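Long-range contacts in phosphatidylserine synthase (PDB 3HSI), which belongs to the phospholipase D superfamily, whose domains are alpha/beta sandwiches of mixed sheets flanked by helices, and forms an assembly of two chains: residues L259-I263 and L376-L382; I263-L268 and T286-I291; L274-Y280 and Y363-W369; N282-L287 and L382-W387. All blocks are in the same frame, centred on the assembly; numbering follows the deposited sequence. Where two conformers were deposited one is given.

Contact 1 of 4, residues L259-I263 and L376-L382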
loop_
_atom_site.group_PDB
_atom_site.type_symbol
_atom_site.label_atom_id
_atom_site.label_comp_id
_atom_site.label_asym_id
_atom_site.label_seq_id
_atom_site.Cartn_x
_atom_site.Cartn_y
_atom_site.Cartn_z
ATOM N N LEU C 259 11.341 11.939 -9.742
ATOM C CA LEU C 259 12.543 11.336 -9.211
ATOM C C LEU C 259 12.710 9.899 -9.678
ATOM O O LEU C 259 13.751 9.543 -10.211
ATOM C CB LEU C 259 12.567 11.409 -7.683
ATOM C CG LEU C 259 13.835 10.825 -7.035
ATOM C CD1 LEU C 259 15.148 11.506 -7.502
ATOM C CD2 LEU C 259 13.709 10.848 -5.507
ATOM N N ASN C 260 11.671 9.086 -9.500
ATOM C CA ASN C 260 11.746 7.721 -9.978
ATOM C C ASN C 260 11.874 7.557 -11.479
ATOM O O ASN C 260 12.607 6.694 -11.925
ATOM C CB ASN C 260 10.615 6.892 -9.387
ATOM C CG ASN C 260 10.733 6.829 -7.877
ATOM O OD1 ASN C 260 11.799 7.101 -7.327
ATOM N ND2 ASN C 260 9.670 6.503 -7.213
ATOM N N GLN C 261 11.185 8.396 -12.241
ATOM C CA GLN C 261 11.359 8.421 -13.695
ATOM C C GLN C 261 12.812 8.738 -14.054
ATOM O O GLN C 261 13.383 8.080 -14.912
ATOM C CB GLN C 261 10.401 9.436 -14.354
ATOM C CG GLN C 261 9.053 8.850 -14.737
ATOM C CD GLN C 261 7.920 9.903 -14.806
ATOM O OE1 GLN C 261 8.169 11.105 -14.979
ATOM N NE2 GLN C 261 6.673 9.444 -14.646
ATOM N N VAL C 262 13.413 9.726 -13.383
ATOM C CA VAL C 262 14.828 10.030 -13.599
ATOM C C VAL C 262 15.776 8.872 -13.254
ATOM O O VAL C 262 16.652 8.514 -14.033
ATOM C CB VAL C 262 15.251 11.355 -12.887
ATOM C CG1 VAL C 262 16.770 11.471 -12.820
ATOM C CG2 VAL C 262 14.653 12.559 -13.635
ATOM N N ILE C 263 15.599 8.254 -12.102
ATOM C CA ILE C 263 16.401 7.068 -11.780
ATOM C C ILE C 263 16.273 5.937 -12.839
ATOM O O ILE C 263 17.291 5.395 -13.342
ATOM C CB ILE C 263 16.081 6.583 -10.333
ATOM C CG1 ILE C 263 16.410 7.724 -9.346
ATOM C CG2 ILE C 263 16.819 5.266 -10.015
ATOM C CD1 ILE C 263 15.749 7.613 -7.921
ATOM N N LEU C 376 23.819 11.160 -8.817
ATOM C CA LEU C 376 22.590 11.424 -8.106
ATOM C C LEU C 376 22.790 11.330 -6.604
ATOM O O LEU C 376 23.144 10.252 -6.068
ATOM C CB LEU C 376 21.522 10.411 -8.513
ATOM C CG LEU C 376 20.173 10.572 -7.814
ATOM C CD1 LEU C 376 19.595 11.951 -8.120
ATOM C CD2 LEU C 376 19.170 9.454 -8.224
ATOM N N LEU C 377 22.543 12.447 -5.938
ATOM C CA LEU C 377 22.530 12.489 -4.494
ATOM C C LEU C 377 21.082 12.357 -4.097
ATOM O O LEU C 377 20.232 13.164 -4.509
ATOM C CB LEU C 377 23.081 13.819 -3.973
ATOM C CG LEU C 377 24.313 14.372 -4.689
ATOM C CD1 LEU C 377 24.659 15.803 -4.186
ATOM C CD2 LEU C 377 25.511 13.447 -4.587
ATOM N N THR C 378 20.778 11.351 -3.296
ATOM C CA THR C 378 19.417 11.102 -2.998
ATOM C C THR C 378 19.280 10.462 -1.645
ATOM O O THR C 378 20.205 9.786 -1.170
ATOM C CB THR C 378 18.763 10.260 -4.111
ATOM O OG1 THR C 378 17.355 10.254 -3.929
ATOM C CG2 THR C 378 19.295 8.805 -4.168
ATOM N N GLY C 379 18.141 10.693 -1.007
ATOM C CA GLY C 379 17.797 9.938 0.172
ATOM C C GLY C 379 17.047 8.673 -0.201
ATOM O O GLY C 379 16.660 7.912 0.678
ATOM N N ASN C 380 16.881 8.425 -1.497
ATOM C CA ASN C 380 16.093 7.267 -1.986
ATOM C C ASN C 380 16.845 5.931 -1.742
ATOM O O ASN C 380 17.963 5.735 -2.202
ATOM C CB ASN C 380 15.721 7.499 -3.464
ATOM C CG ASN C 380 14.748 6.467 -4.013
ATOM O OD1 ASN C 380 14.892 5.263 -3.803
ATOM N ND2 ASN C 380 13.762 6.943 -4.740
ATOM N N ASN C 381 16.219 5.029 -0.986
ATOM C CA ASN C 381 16.805 3.724 -0.650
ATOM C C ASN C 381 16.741 2.752 -1.814
ATOM O O ASN C 381 17.185 1.604 -1.688
ATOM C CB ASN C 381 16.077 3.084 0.548
ATOM C CG ASN C 381 16.366 3.776 1.858
ATOM O OD1 ASN C 381 17.487 4.189 2.115
ATOM N ND2 ASN C 381 15.357 3.893 2.704
ATOM N N LEU C 382 16.202 3.170 -2.954
ATOM C CA LEU C 382 16.144 2.249 -4.095
ATOM C C LEU C 382 15.437 0.939 -3.736
ATOM O O LEU C 382 15.917 -0.173 -4.044
ATOM C CB LEU C 382 17.553 1.982 -4.635
ATOM C CG LEU C 382 18.222 3.263 -5.166
ATOM C CD1 LEU C 382 19.726 3.055 -5.451
ATOM C CD2 LEU C 382 17.478 3.727 -6.414
#
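Leu259 sends its CD2 methyl toward the turn that follows strand 374-378, where it lies 4.0 Å from Thr378 OG1. With CG anti to the backbone N (chi1 -178°), the branch reaches toward the turn, and the greasy methyl slides past the side chain of Asn380. Thr378 OG1 has its own polar partners: Asn380 N reaches it at 3.1 Å, forming an ST turn, and OG1 in turn donates to Asn393 O of the neighbouring strand.

One residue on, Asn260 brings OD1 to within 3.3 Å of Asn380 ND2, with the two amide planes 74° apart, while its own ND2 makes a weak hydrogen bond to Ala386 O. Asparagine suits position 380 because OD1 can fold back on the chain: it takes Leu382 N at 2.6 Å in the carbonyl plane, an Asx turn that helps hold the amide in its rotation.

Ile263, a full helical turn after Leu259, spreads three carbons over the partner. CG1 presses on Leu376 CD2 at 3.4 Å, tighter than usual for two carbons, and the side chains cross at about a right angle. CG2 meets Leu382 CD2, and CD1 lies against Asn380 ND2.

Helix 258-268 thus rests on the sheet of this PLD-like domain, with Leu259 and Val262 also packing on Leu249 of strand 245-252, Leu259 meeting Glu392 and Val262 meeting Leu396 of strand 391-398.

Contact 2 of 4, residues I263-L268 and T286-I291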
loop_
_atom_site.group_PDB
_atom_site.type_symbol
_atom_site.label_atom_id
_atom_site.label_comp_id
_atom_site.label_asym_id
_atom_site.label_seq_id
_atom_site.Cartn_x
_atom_site.Cartn_y
_atom_site.Cartn_z
ATOM N N ILE C 263 15.599 8.254 -12.102
ATOM C CA ILE C 263 16.401 7.068 -11.780
ATOM C C ILE C 263 16.273 5.937 -12.839
ATOM O O ILE C 263 17.291 5.395 -13.342
ATOM C CB ILE C 263 16.081 6.583 -10.333
ATOM C CG1 ILE C 263 16.410 7.724 -9.346
ATOM C CG2 ILE C 263 16.819 5.266 -10.015
ATOM C CD1 ILE C 263 15.749 7.613 -7.921
ATOM N N GLU C 264 15.035 5.600 -13.202
ATOM C CA GLU C 264 14.806 4.572 -14.213
ATOM C C GLU C 264 15.521 4.952 -15.503
ATOM O O GLU C 264 16.165 4.119 -16.125
ATOM C CB GLU C 264 13.299 4.350 -14.467
ATOM C CG GLU C 264 12.555 3.880 -13.198
ATOM C CD GLU C 264 11.051 3.696 -13.383
ATOM O OE1 GLU C 264 10.605 3.661 -14.544
ATOM O OE2 GLU C 264 10.309 3.576 -12.368
ATOM N N ASP C 265 15.431 6.218 -15.883
ATOM C CA ASP C 265 16.076 6.675 -17.103
ATOM C C ASP C 265 17.611 6.733 -17.004
ATOM O O ASP C 265 18.303 6.525 -17.998
ATOM C CB ASP C 265 15.492 8.031 -17.554
ATOM C CG ASP C 265 14.028 7.909 -18.041
ATOM O OD1 ASP C 265 13.568 6.762 -18.326
ATOM O OD2 ASP C 265 13.330 8.944 -18.147
ATOM N N LEU C 266 18.126 7.035 -15.821
ATOM C CA LEU C 266 19.562 6.997 -15.579
ATOM C C LEU C 266 20.087 5.570 -15.831
ATOM O O LEU C 266 21.059 5.387 -16.545
ATOM C CB LEU C 266 19.907 7.521 -14.178
ATOM C CG LEU C 266 19.884 9.045 -13.900
ATOM C CD1 LEU C 266 20.065 9.340 -12.396
ATOM C CD2 LEU C 266 21.003 9.763 -14.660
ATOM N N PHE C 267 19.394 4.567 -15.311
ATOM C CA PHE C 267 19.770 3.151 -15.470
ATOM C C PHE C 267 19.691 2.716 -16.929
ATOM O O PHE C 267 20.503 1.913 -17.385
ATOM C CB PHE C 267 18.831 2.245 -14.681
ATOM C CG PHE C 267 19.191 2.066 -13.226
ATOM C CD1 PHE C 267 19.206 0.790 -12.658
ATOM C CD2 PHE C 267 19.456 3.152 -12.411
ATOM C CE1 PHE C 267 19.512 0.620 -11.311
ATOM C CE2 PHE C 267 19.758 2.985 -11.055
ATOM C CZ PHE C 267 19.782 1.719 -10.511
ATOM N N LEU C 268 18.698 3.212 -17.662
ATOM C CA LEU C 268 18.600 2.864 -19.078
ATOM C C LEU C 268 19.653 3.522 -19.920
ATOM O O LEU C 268 19.928 3.044 -21.000
ATOM C CB LEU C 268 17.248 3.265 -19.650
ATOM C CG LEU C 268 16.074 2.412 -19.218
ATOM C CD1 LEU C 268 14.823 3.174 -19.515
ATOM C CD2 LEU C 268 16.126 1.095 -19.954
ATOM N N THR C 286 11.410 -3.113 -11.244
ATOM C CA THR C 286 11.767 -2.322 -12.426
ATOM C C THR C 286 13.284 -2.068 -12.483
ATOM O O THR C 286 13.841 -2.039 -13.556
ATOM C CB THR C 286 10.982 -0.953 -12.531
ATOM O OG1 THR C 286 11.366 -0.264 -13.737
ATOM C CG2 THR C 286 11.278 -0.010 -11.325
ATOM N N LEU C 287 13.937 -1.892 -11.336
ATOM C CA LEU C 287 15.369 -1.606 -11.336
ATOM C C LEU C 287 16.164 -2.891 -11.505
ATOM O O LEU C 287 17.259 -2.891 -12.098
ATOM C CB LEU C 287 15.792 -0.853 -10.063
ATOM C CG LEU C 287 15.413 0.637 -10.007
ATOM C CD1 LEU C 287 16.242 1.349 -8.958
ATOM C CD2 LEU C 287 15.553 1.365 -11.353
ATOM N N GLN C 288 15.591 -3.997 -11.036
ATOM C CA GLN C 288 16.238 -5.282 -11.184
ATOM C C GLN C 288 16.302 -5.662 -12.671
ATOM O O GLN C 288 17.353 -6.087 -13.181
ATOM C CB GLN C 288 15.493 -6.349 -10.389
ATOM C CG GLN C 288 15.566 -6.230 -8.851
ATOM C CD GLN C 288 14.701 -7.315 -8.187
ATOM O OE1 GLN C 288 14.791 -8.500 -8.547
ATOM N NE2 GLN C 288 13.840 -6.913 -7.250
ATOM N N HIS C 289 15.182 -5.486 -13.362
ATOM C CA HIS C 289 15.128 -5.698 -14.793
ATOM C C HIS C 289 16.147 -4.816 -15.529
ATOM O O HIS C 289 16.804 -5.260 -16.460
ATOM C CB HIS C 289 13.729 -5.384 -15.308
ATOM C CG HIS C 289 12.632 -6.205 -14.681
ATOM N ND1 HIS C 289 12.754 -7.558 -14.414
ATOM C CD2 HIS C 289 11.365 -5.867 -14.316
ATOM C CE1 HIS C 289 11.613 -8.014 -13.911
ATOM N NE2 HIS C 289 10.757 -7.007 -13.835
ATOM N N LYS C 290 16.281 -3.556 -15.131
ATOM C CA LYS C 290 17.198 -2.682 -15.862
ATOM C C LYS C 290 18.667 -3.056 -15.659
ATOM O O LYS C 290 19.478 -2.913 -16.565
ATOM C CB LYS C 290 16.905 -1.204 -15.564
ATOM C CG LYS C 290 15.644 -0.715 -16.281
ATOM C CD LYS C 290 15.115 0.557 -15.620
ATOM C CE LYS C 290 13.924 1.096 -16.369
ATOM N NZ LYS C 290 12.762 0.172 -16.165
ATOM N N ILE C 291 18.996 -3.544 -14.467
ATOM C CA ILE C 291 20.325 -4.111 -14.190
ATOM C C ILE C 291 20.604 -5.310 -15.085
ATOM O O ILE C 291 21.692 -5.439 -15.655
ATOM C CB ILE C 291 20.450 -4.593 -12.730
ATOM C CG1 ILE C 291 20.370 -3.409 -11.772
ATOM C CG2 ILE C 291 21.763 -5.361 -12.536
ATOM C CD1 ILE C 291 21.345 -2.339 -12.109
#
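Phe267 has one ring face overlapped by Leu287 CD2, a CH-pi contact 4.0 Å from the ring centroid and 13° off its normal. The helical segments 263-268 and 286-291 run nearly parallel, their axes 9.8 Å apart at 11°; helix 285-296 is the crossover of a beta-alpha-beta unit between strands 273-277 and 300-306, and helix 258-268 lies beside it. The flat ring of Phe267 fills the groove between them: its CZ meets Leu287 CD1 and its CE1 touches Ile291 CD1 at 3.6 Å, while the ring also reaches Leu274 and Ile276 of the strand.

Lys290 uses its long methylene chain as an apolar arm, CE lying 3.8 Å from Leu268 CG. Glu264 faces the subunit boundary: OE1 forms a salt bridge with Arg216 of the second subunit and OE2 is hydrogen-bonded to Trp387 NE1. Lys290 NZ lies 4.4 Å from Glu264 OE1, beyond a salt bridge. A bend at chi4 of 70° turns the ammonium to Thr286 OG1, which it reaches at 2.8 Å.

Contact 3 of 4, residues L274-Y280 and Y363-W369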
loop_
_atom_site.group_PDB
_atom_site.type_symbol
_atom_site.label_atom_id
_atom_site.label_comp_id
_atom_site.label_asym_id
_atom_site.label_seq_id
_atom_site.Cartn_x
_atom_site.Cartn_y
_atom_site.Cartn_z
ATOM N N LEU C 274 27.717 1.564 -14.286
ATOM C CA LEU C 274 26.745 2.025 -13.308
ATOM C C LEU C 274 27.280 1.662 -11.961
ATOM O O LEU C 274 27.661 0.524 -11.744
ATOM C CB LEU C 274 25.417 1.295 -13.511
ATOM C CG LEU C 274 24.308 1.536 -12.492
ATOM C CD1 LEU C 274 23.955 3.020 -12.482
ATOM C CD2 LEU C 274 23.044 0.653 -12.857
ATOM N N VAL C 275 27.306 2.624 -11.057
ATOM C CA VAL C 275 27.626 2.326 -9.666
ATOM C C VAL C 275 26.405 2.632 -8.827
ATOM O O VAL C 275 25.771 3.646 -9.019
ATOM C CB VAL C 275 28.840 3.177 -9.153
ATOM C CG1 VAL C 275 29.193 2.813 -7.703
ATOM C CG2 VAL C 275 30.069 2.955 -10.076
ATOM N N ILE C 276 26.099 1.775 -7.870
ATOM C CA ILE C 276 24.935 1.962 -7.017
ATOM C C ILE C 276 25.344 1.705 -5.583
ATOM O O ILE C 276 26.081 0.749 -5.297
ATOM C CB ILE C 276 23.851 0.918 -7.364
ATOM C CG1 ILE C 276 23.385 1.055 -8.815
ATOM C CG2 ILE C 276 22.670 1.011 -6.386
ATOM C CD1 ILE C 276 22.561 -0.201 -9.300
ATOM N N CYS C 277 24.918 2.588 -4.687
ATOM C CA CYS C 277 24.976 2.341 -3.244
ATOM C C CYS C 277 23.556 2.208 -2.759
ATOM O O CYS C 277 22.698 3.017 -3.114
ATOM C CB CYS C 277 25.635 3.508 -2.529
ATOM S SG CYS C 277 27.430 3.367 -2.509
ATOM N N THR C 278 23.300 1.192 -1.953
ATOM C CA THR C 278 22.007 1.047 -1.323
ATOM C C THR C 278 22.289 0.401 0.035
ATOM O O THR C 278 23.212 -0.447 0.141
ATOM C CB THR C 278 21.026 0.168 -2.224
ATOM O OG1 THR C 278 19.751 0.063 -1.593
ATOM C CG2 THR C 278 21.534 -1.222 -2.422
ATOM N N PRO C 279 21.516 0.780 1.082
ATOM C CA PRO C 279 21.689 0.153 2.403
ATOM C C PRO C 279 21.399 -1.348 2.407
ATOM O O PRO C 279 22.246 -2.139 2.853
ATOM C CB PRO C 279 20.672 0.878 3.274
ATOM C CG PRO C 279 20.285 2.100 2.474
ATOM C CD PRO C 279 20.404 1.744 1.070
ATOM N N TYR C 280 20.233 -1.724 1.890
ATOM C CA TYR C 280 19.775 -3.132 1.825
ATOM C C TYR C 280 19.696 -3.516 0.366
ATOM O O TYR C 280 19.267 -2.715 -0.447
ATOM C CB TYR C 280 18.359 -3.304 2.452
ATOM C CG TYR C 280 18.091 -2.327 3.586
ATOM C CD1 TYR C 280 18.688 -2.507 4.833
ATOM C CD2 TYR C 280 17.311 -1.183 3.389
ATOM C CE1 TYR C 280 18.500 -1.595 5.879
ATOM C CE2 TYR C 280 17.109 -0.254 4.428
ATOM C CZ TYR C 280 17.706 -0.478 5.681
ATOM O OH TYR C 280 17.529 0.415 6.731
ATOM N N TYR C 363 25.685 0.527 7.991
ATOM C CA TYR C 363 25.806 1.079 6.668
ATOM C C TYR C 363 24.489 1.629 6.170
ATOM O O TYR C 363 23.537 0.910 6.059
ATOM C CB TYR C 363 26.316 -0.012 5.736
ATOM C CG TYR C 363 26.481 0.356 4.287
ATOM C CD1 TYR C 363 27.684 0.859 3.831
ATOM C CD2 TYR C 363 25.452 0.121 3.349
ATOM C CE1 TYR C 363 27.885 1.138 2.510
ATOM C CE2 TYR C 363 25.633 0.418 1.997
ATOM C CZ TYR C 363 26.871 0.922 1.584
ATOM O OH TYR C 363 27.128 1.254 0.269
ATOM N N HIS C 364 24.465 2.906 5.818
ATOM C CA HIS C 364 23.259 3.501 5.284
ATOM C C HIS C 364 23.520 4.391 4.047
ATOM O O HIS C 364 22.918 5.449 3.935
ATOM C CB HIS C 364 22.631 4.342 6.385
ATOM C CG HIS C 364 21.215 4.738 6.118
ATOM N ND1 HIS C 364 20.827 6.063 5.960
ATOM C CD2 HIS C 364 20.093 3.987 5.985
ATOM C CE1 HIS C 364 19.522 6.105 5.747
ATOM N NE2 HIS C 364 19.057 4.860 5.748
ATOM N N LEU C 365 24.409 3.987 3.141
ATOM C CA LEU C 365 24.701 4.813 1.958
ATOM C C LEU C 365 23.738 4.522 0.819
ATOM O O LEU C 365 23.354 3.362 0.569
ATOM C CB LEU C 365 26.123 4.579 1.427
ATOM C CG LEU C 365 27.346 4.739 2.301
ATOM C CD1 LEU C 365 28.527 4.190 1.514
ATOM C CD2 LEU C 365 27.596 6.140 2.601
ATOM N N LYS C 366 23.360 5.596 0.145
ATOM C CA LYS C 366 22.526 5.562 -1.072
ATOM C C LYS C 366 23.264 6.429 -2.098
ATOM O O LYS C 366 23.874 7.441 -1.736
ATOM C CB LYS C 366 21.153 6.202 -0.817
ATOM C CG LYS C 366 20.409 5.790 0.466
ATOM C CD LYS C 366 20.621 6.806 1.558
ATOM C CE LYS C 366 19.858 6.424 2.811
ATOM N NZ LYS C 366 18.322 6.408 2.704
ATOM N N GLY C 367 23.219 6.024 -3.360
ATOM C CA GLY C 367 23.794 6.795 -4.457
ATOM C C GLY C 367 23.699 6.067 -5.783
ATOM O O GLY C 367 23.524 4.832 -5.845
ATOM N N VAL C 368 23.740 6.838 -6.856
ATOM C CA VAL C 368 23.760 6.289 -8.227
ATOM C C VAL C 368 24.759 7.127 -8.981
ATOM O O VAL C 368 24.736 8.340 -8.893
ATOM C CB VAL C 368 22.388 6.351 -8.947
ATOM C CG1 VAL C 368 22.542 5.898 -10.396
ATOM C CG2 VAL C 368 21.303 5.476 -8.229
ATOM N N TRP C 369 25.676 6.463 -9.669
ATOM C CA TRP C 369 26.599 7.130 -10.542
ATOM C C TRP C 369 26.510 6.487 -11.932
ATOM O O TRP C 369 26.617 5.272 -12.069
ATOM C CB TRP C 369 28.031 6.966 -10.045
ATOM C CG TRP C 369 28.421 7.573 -8.745
ATOM C CD1 TRP C 369 29.185 8.711 -8.567
ATOM C CD2 TRP C 369 28.190 7.038 -7.422
ATOM N NE1 TRP C 369 29.422 8.920 -7.206
ATOM C CE2 TRP C 369 28.838 7.906 -6.491
ATOM C CE3 TRP C 369 27.513 5.921 -6.937
ATOM C CZ2 TRP C 369 28.815 7.678 -5.108
ATOM C CZ3 TRP C 369 27.503 5.692 -5.565
ATOM C CH2 TRP C 369 28.144 6.563 -4.670
#
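Val275 and Trp369 pair through both backbone groups, Val275 N to Trp369 O and Trp369 N to Val275 O, each 2.9 Å and nearly straight. This is antiparallel beta sheet, and the segment 363-369 carries the His-x-Lys (His364, Lys366) of the HKD motif that marks the phospholipase D superfamily. Cys277 and Gly367 form the next hydrogen-bonded pair. Cys277 N gives a 2.9 Å bond to Gly367 O from above the carbonyl plane, whereas Gly367 N reaches Cys277 O at a more bent 145°. Glycine suits this place, since a CB would run into Trp369 CH2. Ile276 and Val368 sit between as a non-hydrogen-bonded pair.

Beyond the strands the pairing changes character. Leu365 O lies 3.2 Å from Pro279 N, which has no hydrogen to give, and Thr278 O meets the edge of the Tyr363 ring in its plane, 3.2 Å from CE2. The polar side chains find partners elsewhere: Thr278 OG1 bonds to Asn381 O, His364 ND1 to Asp173 OD2, and Lys366 NZ to Gly379 O, while its bond to Asn381 OD1 is modelled too short and is doubtful. These bonds probably help to orient the motif's histidine and lysine, as expected near the family's active site.

On the face shared by Val275, Cys277 and Trp369, the indole takes the small Cys277 sulfur at its edge, SG lying 3.8 Å from CZ3.

Contact 4 of 4, residues N282-L287 and L382-W387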
loop_
_atom_site.group_PDB
_atom_site.type_symbol
_atom_site.label_atom_id
_atom_site.label_comp_id
_atom_site.label_asym_id
_atom_site.label_seq_id
_atom_site.Cartn_x
_atom_site.Cartn_y
_atom_site.Cartn_z
ATOM N N ASN C 282 17.553 -4.587 -1.954
ATOM C CA ASN C 282 16.085 -4.784 -2.119
ATOM C C ASN C 282 15.527 -3.871 -3.202
ATOM O O ASN C 282 14.695 -3.030 -2.901
ATOM C CB ASN C 282 15.337 -4.553 -0.775
ATOM C CG ASN C 282 13.843 -4.909 -0.852
ATOM O OD1 ASN C 282 13.459 -5.877 -1.505
ATOM N ND2 ASN C 282 12.998 -4.120 -0.179
ATOM N N PHE C 283 15.986 -4.053 -4.453
ATOM C CA PHE C 283 15.585 -3.177 -5.564
ATOM C C PHE C 283 14.138 -3.417 -5.966
ATOM O O PHE C 283 13.655 -4.550 -5.908
ATOM C CB PHE C 283 16.496 -3.332 -6.796
ATOM C CG PHE C 283 17.900 -2.880 -6.565
ATOM C CD1 PHE C 283 18.177 -1.551 -6.303
ATOM C CD2 PHE C 283 18.952 -3.777 -6.631
ATOM C CE1 PHE C 283 19.510 -1.122 -6.042
ATOM C CE2 PHE C 283 20.264 -3.363 -6.401
ATOM C CZ PHE C 283 20.543 -2.030 -6.091
ATOM N N PRO C 284 13.449 -2.345 -6.369
ATOM C CA PRO C 284 12.195 -2.496 -7.063
ATOM C C PRO C 284 12.429 -3.396 -8.265
ATOM O O PRO C 284 13.522 -3.373 -8.833
ATOM C CB PRO C 284 11.862 -1.069 -7.536
ATOM C CG PRO C 284 12.819 -0.175 -6.872
ATOM C CD PRO C 284 13.984 -0.970 -6.436
ATOM N N ARG C 285 11.426 -4.207 -8.634
ATOM C CA ARG C 285 11.514 -5.077 -9.812
ATOM C C ARG C 285 11.925 -4.327 -11.053
ATOM O O ARG C 285 12.705 -4.843 -11.839
ATOM C CB ARG C 285 10.171 -5.855 -10.084
ATOM N N THR C 286 11.410 -3.113 -11.244
ATOM C CA THR C 286 11.767 -2.322 -12.426
ATOM C C THR C 286 13.284 -2.068 -12.483
ATOM O O THR C 286 13.841 -2.039 -13.556
ATOM C CB THR C 286 10.982 -0.953 -12.531
ATOM O OG1 THR C 286 11.366 -0.264 -13.737
ATOM C CG2 THR C 286 11.278 -0.010 -11.325
ATOM N N LEU C 287 13.937 -1.892 -11.336
ATOM C CA LEU C 287 15.369 -1.606 -11.336
ATOM C C LEU C 287 16.164 -2.891 -11.505
ATOM O O LEU C 287 17.259 -2.891 -12.098
ATOM C CB LEU C 287 15.792 -0.853 -10.063
ATOM C CG LEU C 287 15.413 0.637 -10.007
ATOM C CD1 LEU C 287 16.242 1.349 -8.958
ATOM C CD2 LEU C 287 15.553 1.365 -11.353
ATOM N N LEU C 382 16.202 3.170 -2.954
ATOM C CA LEU C 382 16.144 2.249 -4.095
ATOM C C LEU C 382 15.437 0.939 -3.736
ATOM O O LEU C 382 15.917 -0.173 -4.044
ATOM C CB LEU C 382 17.553 1.982 -4.635
ATOM C CG LEU C 382 18.222 3.263 -5.166
ATOM C CD1 LEU C 382 19.726 3.055 -5.451
ATOM C CD2 LEU C 382 17.478 3.727 -6.414
ATOM N N ASN C 383 14.285 1.078 -3.078
ATOM C CA ASN C 383 13.450 -0.074 -2.700
ATOM C C ASN C 383 11.982 0.136 -3.101
ATOM O O ASN C 383 11.600 1.252 -3.413
ATOM C CB ASN C 383 13.611 -0.365 -1.196
ATOM C CG ASN C 383 13.147 0.776 -0.295
ATOM O OD1 ASN C 383 12.710 1.854 -0.735
ATOM N ND2 ASN C 383 13.242 0.538 0.990
ATOM N N PRO C 384 11.145 -0.925 -3.090
ATOM C CA PRO C 384 9.734 -0.701 -3.437
ATOM C C PRO C 384 8.962 0.357 -2.610
ATOM O O PRO C 384 8.072 0.985 -3.178
ATOM C CB PRO C 384 9.101 -2.079 -3.238
ATOM C CG PRO C 384 10.310 -3.030 -3.516
ATOM C CD PRO C 384 11.417 -2.347 -2.815
ATOM N N ARG C 385 9.271 0.530 -1.317
ATOM C CA ARG C 385 8.691 1.628 -0.477
ATOM C C ARG C 385 8.903 2.990 -1.123
ATOM O O ARG C 385 7.982 3.817 -1.207
ATOM C CB ARG C 385 9.423 1.749 0.876
ATOM C CG ARG C 385 8.990 0.831 1.973
ATOM C CD ARG C 385 9.369 1.446 3.320
ATOM N NE ARG C 385 8.474 2.559 3.654
ATOM C CZ ARG C 385 7.242 2.413 4.126
ATOM N NH1 ARG C 385 6.743 1.198 4.315
ATOM N NH2 ARG C 385 6.490 3.479 4.393
ATOM N N ALA C 386 10.161 3.240 -1.496
ATOM C CA ALA C 386 10.553 4.473 -2.190
ATOM C C ALA C 386 9.784 4.636 -3.511
ATOM O O ALA C 386 9.429 5.746 -3.898
ATOM C CB ALA C 386 12.048 4.490 -2.421
ATOM N N TRP C 387 9.467 3.535 -4.178
ATOM C CA TRP C 387 8.740 3.634 -5.454
ATOM C C TRP C 387 7.236 3.871 -5.347
ATOM O O TRP C 387 6.546 4.096 -6.362
ATOM C CB TRP C 387 9.005 2.395 -6.326
ATOM C CG TRP C 387 9.899 2.714 -7.493
ATOM C CD1 TRP C 387 9.571 2.657 -8.823
ATOM C CD2 TRP C 387 11.260 3.164 -7.430
ATOM N NE1 TRP C 387 10.649 3.045 -9.590
ATOM C CE2 TRP C 387 11.695 3.364 -8.755
ATOM C CE3 TRP C 387 12.145 3.446 -6.376
ATOM C CZ2 TRP C 387 12.986 3.823 -9.058
ATOM C CZ3 TRP C 387 13.421 3.909 -6.675
ATOM C CH2 TRP C 387 13.831 4.080 -8.000
HETATM O O HOH W 1 17.813 -1.600 -2.625
#
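Leu382 O is approached from several directions, and a water 2.8 Å away links it to Asn282 N. Phe283 CA offers it a CA-H...O contact at 3.4 Å, almost straight. Pro284 CD also comes within 3.2 Å of this oxygen. In return Asn282 O receives the CA-H of Asn383 at 3.2 Å. The amide of Asn282 uses ND2 on Lys455 O and lies across the Pro384 ring.

Pro284 stands at the N-cap of helix 285-296, a place where a proline costs no helical N-H. Its CG rests over the face of the Trp387 indole, 3.9 Å from the six-membered ring's centroid. The partner loop, between strands 374-378 and 391-398 of the PLD-like domain, is folded by an Asx motif in which Asn383 OD1 takes Ala386 N at 3.0 Å.

Thr286 CG2 touches the pyrrole side of the same indole, whose NE1 is hydrogen-bonded to Glu264. Leu287 CD1 touches both Leu382 CD2, at 3.7 Å, and Trp387 CH2, the leucine crossing both side chains at about a right angle.

From the N terminus, helix 258-268 opens contacts 1 and 2, strand 273-277 opens contact 3, and residues 282-287 open contact 4. The shortest loop closes first, when helix 285-296 returns to helix 258-268 in contact 2. Contact 3 closes next, at strand 367-370, then contact 1 at strand 374-378 and its turn, and contact 4 last. Contacts 2 and 3 therefore lie within the span of contact 1 and cross each other, while contact 4 crosses both 1 and 3. Ile263 joins contacts 1 and 2, Leu382 joins 1 and 4, and Thr286 and Leu287 join 2 and 4. Together they tie two neighbouring helices to the sheet of strands 273-277, 367-370 and 374-378 and to the loop leading to strand 391-398.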